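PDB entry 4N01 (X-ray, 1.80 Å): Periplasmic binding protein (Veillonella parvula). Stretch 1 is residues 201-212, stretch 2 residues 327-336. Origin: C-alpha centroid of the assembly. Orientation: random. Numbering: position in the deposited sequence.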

ATOM      1  N   ASN A 201      12.734 -16.988   9.480  1.00 22.41           N
ATOM      2  CA  ASN A 201      13.473 -18.163   9.943  1.00 24.32           C
ATOM      3  C   ASN A 201      13.986 -19.032   8.799  1.00 23.00           C
ATOM      4  O   ASN A 201      15.089 -19.567   8.874  1.00 22.28           O
ATOM      5  CB  ASN A 201      12.637 -18.999  10.925  1.00 22.06           C
ATOM      6  CG  ASN A 201      12.740 -18.487  12.350  1.00 33.54           C
ATOM      7  OD1 ASN A 201      13.754 -17.901  12.734  1.00 38.11           O
ATOM      8  ND2 ASN A 201      11.691 -18.703  13.142  1.00 39.20           N
ATOM      9  N   LYS A 202      13.189 -19.163   7.741  1.00 20.33           N
ATOM     10  CA  LYS A 202      13.627 -19.870   6.533  1.00 20.75           C
ATOM     11  C   LYS A 202      14.733 -19.129   5.777  1.00 24.16           C
ATOM     12  O   LYS A 202      15.468 -19.735   5.008  1.00 24.04           O
ATOM     13  CB  LYS A 202      12.443 -20.087   5.583  1.00 20.64           C
ATOM     14  CG  LYS A 202      11.521 -21.245   5.937  1.00 33.06           C
ATOM     15  CD  LYS A 202      12.214 -22.584   5.739  1.00 44.72           C
ATOM     16  CE  LYS A 202      11.228 -23.745   5.818  1.00 52.59           C
ATOM     17  NZ  LYS A 202      10.444 -23.746   7.081  1.00 59.31           N
ATOM     18  N   LEU A 203      14.837 -17.819   5.980  1.00 16.10           N
ATOM     19  CA  LEU A 203      15.786 -17.003   5.224  1.00 17.03           C
ATOM     20  C   LEU A 203      17.106 -16.803   5.946  1.00 20.69           C
ATOM     21  O   LEU A 203      18.046 -16.251   5.373  1.00 20.32           O
ATOM     22  CB  LEU A 203      15.191 -15.631   4.917  1.00 16.70           C
ATOM     23  CG  LEU A 203      13.944 -15.666   4.041  1.00 16.61           C
ATOM     24  CD1 LEU A 203      13.435 -14.262   3.790  1.00 18.69           C
ATOM     25  CD2 LEU A 203      14.295 -16.355   2.723  1.00 22.01           C
ATOM     26  N   LYS A 204      17.170 -17.242   7.199  1.00 24.78           N
ATOM     27  CA  LYS A 204      18.387 -17.096   7.986  1.00 32.82           C
ATOM     28  C   LYS A 204      19.568 -17.709   7.230  1.00 32.34           C
ATOM     29  O   LYS A 204      19.486 -18.846   6.760  1.00 31.83           O
ATOM     30  CB  LYS A 204      18.230 -17.763   9.356  1.00 41.20           C
ATOM     31  CG  LYS A 204      18.962 -17.031  10.473  1.00 51.31           C
ATOM     32  CD  LYS A 204      19.687 -18.003  11.398  1.00 51.08           C
ATOM     33  CE  LYS A 204      20.292 -17.288  12.597  1.00 45.68           C
ATOM     34  NZ  LYS A 204      20.528 -18.226  13.730  1.00 40.72           N
ATOM     35  N   ASP A 205      20.632 -16.927   7.066  1.00 33.93           N
ATOM     36  CA  ASP A 205      21.880 -17.414   6.466  1.00 41.10           C
ATOM     37  C   ASP A 205      21.798 -17.719   4.963  1.00 33.37           C
ATOM     38  O   ASP A 205      22.694 -18.359   4.411  1.00 33.56           O
ATOM     39  CB  ASP A 205      22.423 -18.631   7.224  1.00 53.08           C
ATOM     40  CG  ASP A 205      22.719 -18.329   8.678  1.00 65.25           C
ATOM     41  OD1 ASP A 205      23.219 -17.220   8.971  1.00 66.62           O
ATOM     42  OD2 ASP A 205      22.449 -19.203   9.533  1.00 70.76           O
ATOM     43  N   LEU A 206      20.730 -17.266   4.312  1.00 25.18           N
ATOM     44  CA  LEU A 206      20.698 -17.203   2.847  1.00 26.28           C
ATOM     45  C   LEU A 206      21.179 -15.819   2.416  1.00 22.97           C
ATOM     46  O   LEU A 206      20.903 -14.829   3.093  1.00 20.78           O
ATOM     47  CB  LEU A 206      19.283 -17.447   2.303  1.00 20.53           C
ATOM     48  CG  LEU A 206      18.626 -18.782   2.671  1.00 25.21           C
ATOM     49  CD1 LEU A 206      17.282 -18.921   1.959  1.00 23.70           C
ATOM     50  CD2 LEU A 206      19.546 -19.948   2.336  1.00 24.07           C
ATOM     51  N   PRO A 207      21.896 -15.738   1.285  1.00 20.39           N
ATOM     52  CA  PRO A 207      22.417 -14.444   0.809  1.00 19.27           C
ATOM     53  C   PRO A 207      21.322 -13.445   0.461  1.00 24.02           C
ATOM     54  O   PRO A 207      20.265 -13.840  -0.040  1.00 20.41           O
ATOM     55  CB  PRO A 207      23.190 -14.810  -0.467  1.00 22.40           C
ATOM     56  CG  PRO A 207      22.661 -16.169  -0.875  1.00 25.39           C
ATOM     57  CD  PRO A 207      22.311 -16.859   0.424  1.00 21.57           C
ATOM     58  N   ARG A 208      21.569 -12.160   0.706  1.00 16.31           N
ATOM     59  CA  ARG A 208      20.593 -11.138   0.358  1.00 18.12           C
ATOM     60  C   ARG A 208      20.654 -10.909  -1.150  1.00 17.33           C
ATOM     61  O   ARG A 208      21.668 -11.195  -1.788  1.00 17.36           O
ATOM     62  CB  ARG A 208      20.902  -9.831   1.102  1.00 19.03           C
ATOM     63  CG  ARG A 208      21.022  -9.993   2.622  1.00 23.29           C
ATOM     64  CD  ARG A 208      21.198  -8.645   3.308  1.00 18.81           C
ATOM     65  NE  ARG A 208      20.027  -7.793   3.102  1.00 19.82           N
ATOM     66  CZ  ARG A 208      18.945  -7.824   3.869  1.00 18.93           C
ATOM     67  NH1 ARG A 208      18.885  -8.675   4.888  1.00 21.09           N
ATOM     68  NH2 ARG A 208      17.922  -7.016   3.612  1.00 18.74           N
ATOM     69  N   LYS A 209      19.576 -10.392  -1.718  1.00 15.57           N
ATOM     70  CA  LYS A 209      19.520 -10.161  -3.160  1.00 15.53           C
ATOM     71  C   LYS A 209      19.207  -8.705  -3.462  1.00 17.15           C
ATOM     72  O   LYS A 209      18.502  -8.048  -2.696  1.00 21.63           O
ATOM     73  CB  LYS A 209      18.441 -11.046  -3.794  1.00 16.64           C
ATOM     74  CG  LYS A 209      18.692 -12.525  -3.623  1.00 16.99           C
ATOM     75  CD  LYS A 209      19.915 -12.979  -4.396  1.00 20.48           C
ATOM     76  CE  LYS A 209      20.097 -14.486  -4.250  1.00 30.27           C
ATOM     77  NZ  LYS A 209      21.160 -15.004  -5.142  1.00 32.18           N
ATOM     78  N   ARG A 210      19.723  -8.201  -4.579  1.00 15.63           N
ATOM     79  CA  ARG A 210      19.448  -6.823  -4.973  1.00 12.97           C
ATOM     80  C   ARG A 210      18.296  -6.780  -5.963  1.00 10.79           C
ATOM     81  O   ARG A 210      18.251  -7.580  -6.902  1.00 17.24           O
ATOM     82  CB  ARG A 210      20.709  -6.189  -5.546  1.00 21.12           C
ATOM     83  CG  ARG A 210      21.706  -5.887  -4.447  1.00 23.20           C
ATOM     84  CD  ARG A 210      23.114  -5.826  -4.955  1.00 32.51           C
ATOM     85  NE  ARG A 210      23.359  -4.710  -5.867  1.00 31.79           N
ATOM     86  CZ  ARG A 210      23.552  -3.449  -5.479  1.00 37.47           C
ATOM     87  NH1 ARG A 210      23.496  -3.127  -4.190  1.00 41.10           N
ATOM     88  NH2 ARG A 210      23.792  -2.503  -6.381  1.00 29.44           N
ATOM     89  N   VAL A 211      17.346  -5.877  -5.737  1.00 10.98           N
ATOM     90  CA  VAL A 211      16.131  -5.841  -6.561  1.00 12.27           C
ATOM     91  C   VAL A 211      15.843  -4.442  -7.118  1.00 16.84           C
ATOM     92  O   VAL A 211      16.275  -3.436  -6.571  1.00 12.17           O
ATOM     93  CB  VAL A 211      14.891  -6.384  -5.799  1.00 15.84           C
ATOM     94  CG1 VAL A 211      15.183  -7.776  -5.238  1.00 19.66           C
ATOM     95  CG2 VAL A 211      14.464  -5.428  -4.667  1.00 13.59           C
ATOM     96  N   PHE A 212      15.119  -4.389  -8.223  1.00 15.33           N
ATOM     97  CA  PHE A 212      14.695  -3.127  -8.806  1.00  9.33           C
ATOM     98  C   PHE A 212      13.194  -3.215  -9.014  1.00 12.66           C
ATOM     99  O   PHE A 212      12.687  -4.204  -9.547  1.00 14.28           O
ATOM    100  CB  PHE A 212      15.411  -2.903 -10.143  1.00 14.36           C
ATOM    101  CG  PHE A 212      14.873  -1.744 -10.936  1.00 15.16           C
ATOM    102  CD1 PHE A 212      15.086  -0.433 -10.512  1.00 18.72           C
ATOM    103  CD2 PHE A 212      14.176  -1.960 -12.112  1.00 20.93           C
ATOM    104  CE1 PHE A 212      14.588   0.641 -11.251  1.00 15.37           C
ATOM    105  CE2 PHE A 212      13.682  -0.896 -12.858  1.00 22.09           C
ATOM    106  CZ  PHE A 212      13.887   0.405 -12.426  1.00 15.69           C
ATOM    107  N   LEU A 327       7.020 -13.612  -2.233  1.00 12.57           N
ATOM    108  CA  LEU A 327       8.209 -12.993  -2.800  1.00 15.86           C
ATOM    109  C   LEU A 327       9.453 -13.675  -2.257  1.00 11.72           C
ATOM    110  O   LEU A 327      10.402 -13.906  -3.000  1.00 17.81           O
ATOM    111  CB  LEU A 327       8.249 -11.491  -2.485  1.00 15.49           C
ATOM    112  CG  LEU A 327       7.220 -10.614  -3.211  1.00 30.99           C
ATOM    113  CD1 LEU A 327       7.216  -9.188  -2.673  1.00 33.10           C
ATOM    114  CD2 LEU A 327       7.527 -10.588  -4.668  1.00 33.93           C
ATOM    115  N   ALA A 328       9.428 -14.029  -0.968  1.00 11.57           N
ATOM    116  CA  ALA A 328      10.551 -14.728  -0.354  1.00 13.80           C
ATOM    117  C   ALA A 328      10.780 -16.073  -1.029  1.00 19.58           C
ATOM    118  O   ALA A 328      11.920 -16.522  -1.194  1.00 14.27           O
ATOM    119  CB  ALA A 328      10.309 -14.919   1.142  1.00 13.07           C
ATOM    120  N   GLU A 329       9.697 -16.725  -1.429  1.00 15.95           N
ATOM    121  CA  GLU A 329       9.829 -18.040  -2.028  1.00 20.88           C
ATOM    122  C   GLU A 329      10.403 -17.884  -3.425  1.00 22.49           C
ATOM    123  O   GLU A 329      11.297 -18.632  -3.832  1.00 20.40           O
ATOM    124  CB  GLU A 329       8.479 -18.768  -2.049  1.00 17.78           C
ATOM    125  CG  GLU A 329       7.971 -19.112  -0.652  1.00 20.48           C
ATOM    126  CD  GLU A 329       6.694 -19.926  -0.664  1.00 43.32           C
ATOM    127  OE1 GLU A 329       5.992 -19.930  -1.701  1.00 50.68           O
ATOM    128  OE2 GLU A 329       6.394 -20.566   0.370  1.00 47.97           O
ATOM    129  N   GLU A 330       9.918 -16.881  -4.142  1.00 19.06           N
ATOM    130  CA  GLU A 330      10.354 -16.663  -5.516  1.00 25.49           C
ATOM    131  C   GLU A 330      11.790 -16.146  -5.626  1.00 25.78           C
ATOM    132  O   GLU A 330      12.522 -16.544  -6.533  1.00 28.58           O
ATOM    133  CB  GLU A 330       9.358 -15.751  -6.249  1.00 24.23           C
ATOM    134  CG  GLU A 330       8.048 -16.473  -6.615  1.00 25.98           C
ATOM    135  CD  GLU A 330       6.950 -15.548  -7.121  1.00 38.91           C
ATOM    136  OE1 GLU A 330       7.150 -14.316  -7.102  1.00 44.55           O
ATOM    137  OE2 GLU A 330       5.876 -16.053  -7.524  1.00 48.51           O
ATOM    138  N   ILE A 331      12.200 -15.281  -4.703  1.00 16.77           N
ATOM    139  CA  ILE A 331      13.539 -14.674  -4.753  1.00 17.15           C
ATOM    140  C   ILE A 331      14.614 -15.605  -4.202  1.00 20.51           C
ATOM    141  O   ILE A 331      15.711 -15.714  -4.757  1.00 23.56           O
ATOM    142  CB  ILE A 331      13.553 -13.334  -3.986  1.00 18.20           C
ATOM    143  CG1 ILE A 331      12.706 -12.310  -4.743  1.00 17.14           C
ATOM    144  CG2 ILE A 331      14.975 -12.792  -3.802  1.00 19.57           C
ATOM    145  CD1 ILE A 331      12.416 -11.047  -3.961  1.00 16.81           C
ATOM    146  N   HIS A 332      14.277 -16.318  -3.135  1.00 14.87           N
ATOM    147  CA  HIS A 332      15.264 -17.122  -2.417  1.00 15.65           C
ATOM    148  C   HIS A 332      15.106 -18.623  -2.620  1.00 23.32           C
ATOM    149  O   HIS A 332      15.932 -19.400  -2.144  1.00 26.75           O
ATOM    150  CB  HIS A 332      15.182 -16.804  -0.934  1.00 16.16           C
ATOM    151  CG  HIS A 332      15.589 -15.399  -0.598  1.00 18.60           C
ATOM    152  ND1 HIS A 332      16.900 -14.981  -0.633  1.00 20.14           N
ATOM    153  CD2 HIS A 332      14.853 -14.328  -0.215  1.00 18.28           C
ATOM    154  CE1 HIS A 332      16.960 -13.704  -0.278  1.00 23.20           C
ATOM    155  NE2 HIS A 332      15.736 -13.287  -0.024  1.00 20.93           N
ATOM    156  N   GLY A 333      14.046 -19.035  -3.308  1.00 20.90           N
ATOM    157  CA  GLY A 333      13.844 -20.444  -3.620  1.00 25.89           C
ATOM    158  C   GLY A 333      13.492 -21.311  -2.423  1.00 29.33           C
ATOM    159  O   GLY A 333      13.723 -22.518  -2.442  1.00 42.78           O
ATOM    160  N   ILE A 334      12.940 -20.703  -1.378  1.00 33.19           N
ATOM    161  CA  ILE A 334      12.494 -21.453  -0.209  1.00 36.63           C
ATOM    162  C   ILE A 334      11.040 -21.876  -0.368  1.00 34.29           C
ATOM    163  O   ILE A 334      10.314 -21.366  -1.226  1.00 32.76           O
ATOM    164  CB  ILE A 334      12.558 -20.613   1.089  1.00 34.95           C
ATOM    165  CG1 ILE A 334      11.593 -19.422   1.006  1.00 34.11           C
ATOM    166  CG2 ILE A 334      13.962 -20.148   1.363  1.00 37.95           C
ATOM    167  CD1 ILE A 334      11.337 -18.717   2.342  1.00 37.49           C
ATOM    168  N   LYS A 335      10.617 -22.809   0.476  1.00 38.13           N
ATOM    169  CA  LYS A 335       9.200 -23.042   0.711  1.00 44.60           C
ATOM    170  C   LYS A 335       8.925 -22.721   2.177  1.00 41.68           C
ATOM    171  O   LYS A 335       9.596 -23.254   3.058  1.00 44.10           O
ATOM    172  CB  LYS A 335       8.822 -24.497   0.414  1.00 51.91           C
ATOM    173  CG  LYS A 335       8.298 -24.752  -0.996  1.00 59.37           C
ATOM    174  CD  LYS A 335       9.416 -24.760  -2.031  1.00 59.39           C
ATOM    175  CE  LYS A 335       8.905 -25.196  -3.397  1.00 58.91           C
ATOM    176  NZ  LYS A 335       7.688 -24.439  -3.808  1.00 56.63           N
ATOM    177  N   VAL A 336       7.962 -21.843   2.441  1.00 41.32           N
ATOM    178  CA  VAL A 336       7.558 -21.560   3.821  1.00 46.19           C
ATOM    179  C   VAL A 336       6.091 -21.915   4.065  1.00 44.36           C
ATOM    180  O   VAL A 336       5.782 -22.973   4.615  1.00 52.21           O
ATOM    181  CB  VAL A 336       7.817 -20.084   4.210  1.00 46.60           C
ATOM    182  CG1 VAL A 336       7.442 -19.160   3.069  1.00 45.20           C
ATOM    183  CG2 VAL A 336       7.043 -19.709   5.469  1.00 41.74           C
TER
HETATM  184  O   HOH W   1      19.270 -16.137  -1.141  1.00 30.67           O

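Stretch 1 begins in a helix, then reverses through a type II β turn from Leu203 to Leu206, and runs through Pro207 and Arg208 into a strand that begins at Lys209. The turn is closed by the backbone hydrogen bond from Leu206 N to Leu203 O (3.1 Å), with Asp205 taking positive phi within it. Stretch 2 is the last part of a helix, residues 327–332, followed by an irregular tail. Its final turns are tied by hydrogen bonds from Ile331 N to Leu327 O (2.8 Å) and from His332 N to Ala328 O (3.1 Å). Gly333 then leaves helical geometry with a phi of 70°, a conformation that by itself favours glycine, and the chain continues as Ile334–Val336. A hydrogen bond from Val336 N to Glu329 OE2 (2.9 Å, nearly linear) fastens this tail back to the helix.

The strand and the helix cross at 113°, their axes approaching no closer than 10.8 Å, so side chains fill the gap between them. No direct hydrogen bond joins the two stretches, and together they bury 488 Å², mostly through van der Waals packing.

His332 has the largest covered area of any residue in the contact. Its CA-to-CB bond points toward stretch 1, and chi1 in the m well places the imidazole among Leu203, Pro207 and Lys209. Leu203 CD2 lies 3.6 Å from His332 CD2, while Pro207 O approaches the ring edge, 3.3 Å from His332 CE1. A water links the same two residues: it donates to Pro207 O (2.7 Å) and forms a hydrogen bond with His332 ND1 (2.7 Å). Since His332 NE2 is hydrogen-bonded elsewhere in the structure, both ring nitrogens are satisfied even as the ring's carbons pack against stretch 1. Histidine suits the site because its ring carbons pack against stretch 1 while its ND1 reaches stretch 1 through the water.

Beside the ring lies an aliphatic cluster. Leu203 starts out sideways, but its branched end comes nearer, with CD1 4.1 Å from Ala328 CB and CD2 3.8 Å from Ile334 CD1. The small side chain of Ala328, buried and directed toward stretch 1, meets the leucine tip there. Ile334, in the p rotamer, spans two parts of stretch 1: its CG2 is 3.6 Å from Leu206 CD1, and its CD1 is 3.7 Å from Lys202 CB as well as near Leu203.

The strand packs on Ile331. Lys209 and Val211, alternate residues whose CA-to-CB bonds both point toward the helix, both reach this buried side chain: Lys209 CG is 3.7 Å from Ile331 CG2, and Val211 CG1 is 4.5 Å from Ile331 CD1. The intervening Arg210 makes no contact with stretch 2. Lysine suits its position because its methylene groups can cover the isoleucine while NZ extends beyond. At the other end, exposed Lys202 also contributes aliphatic carbons, with CG 4.2 Å from Val336 CB and CE 3.2 Å from Lys335 O.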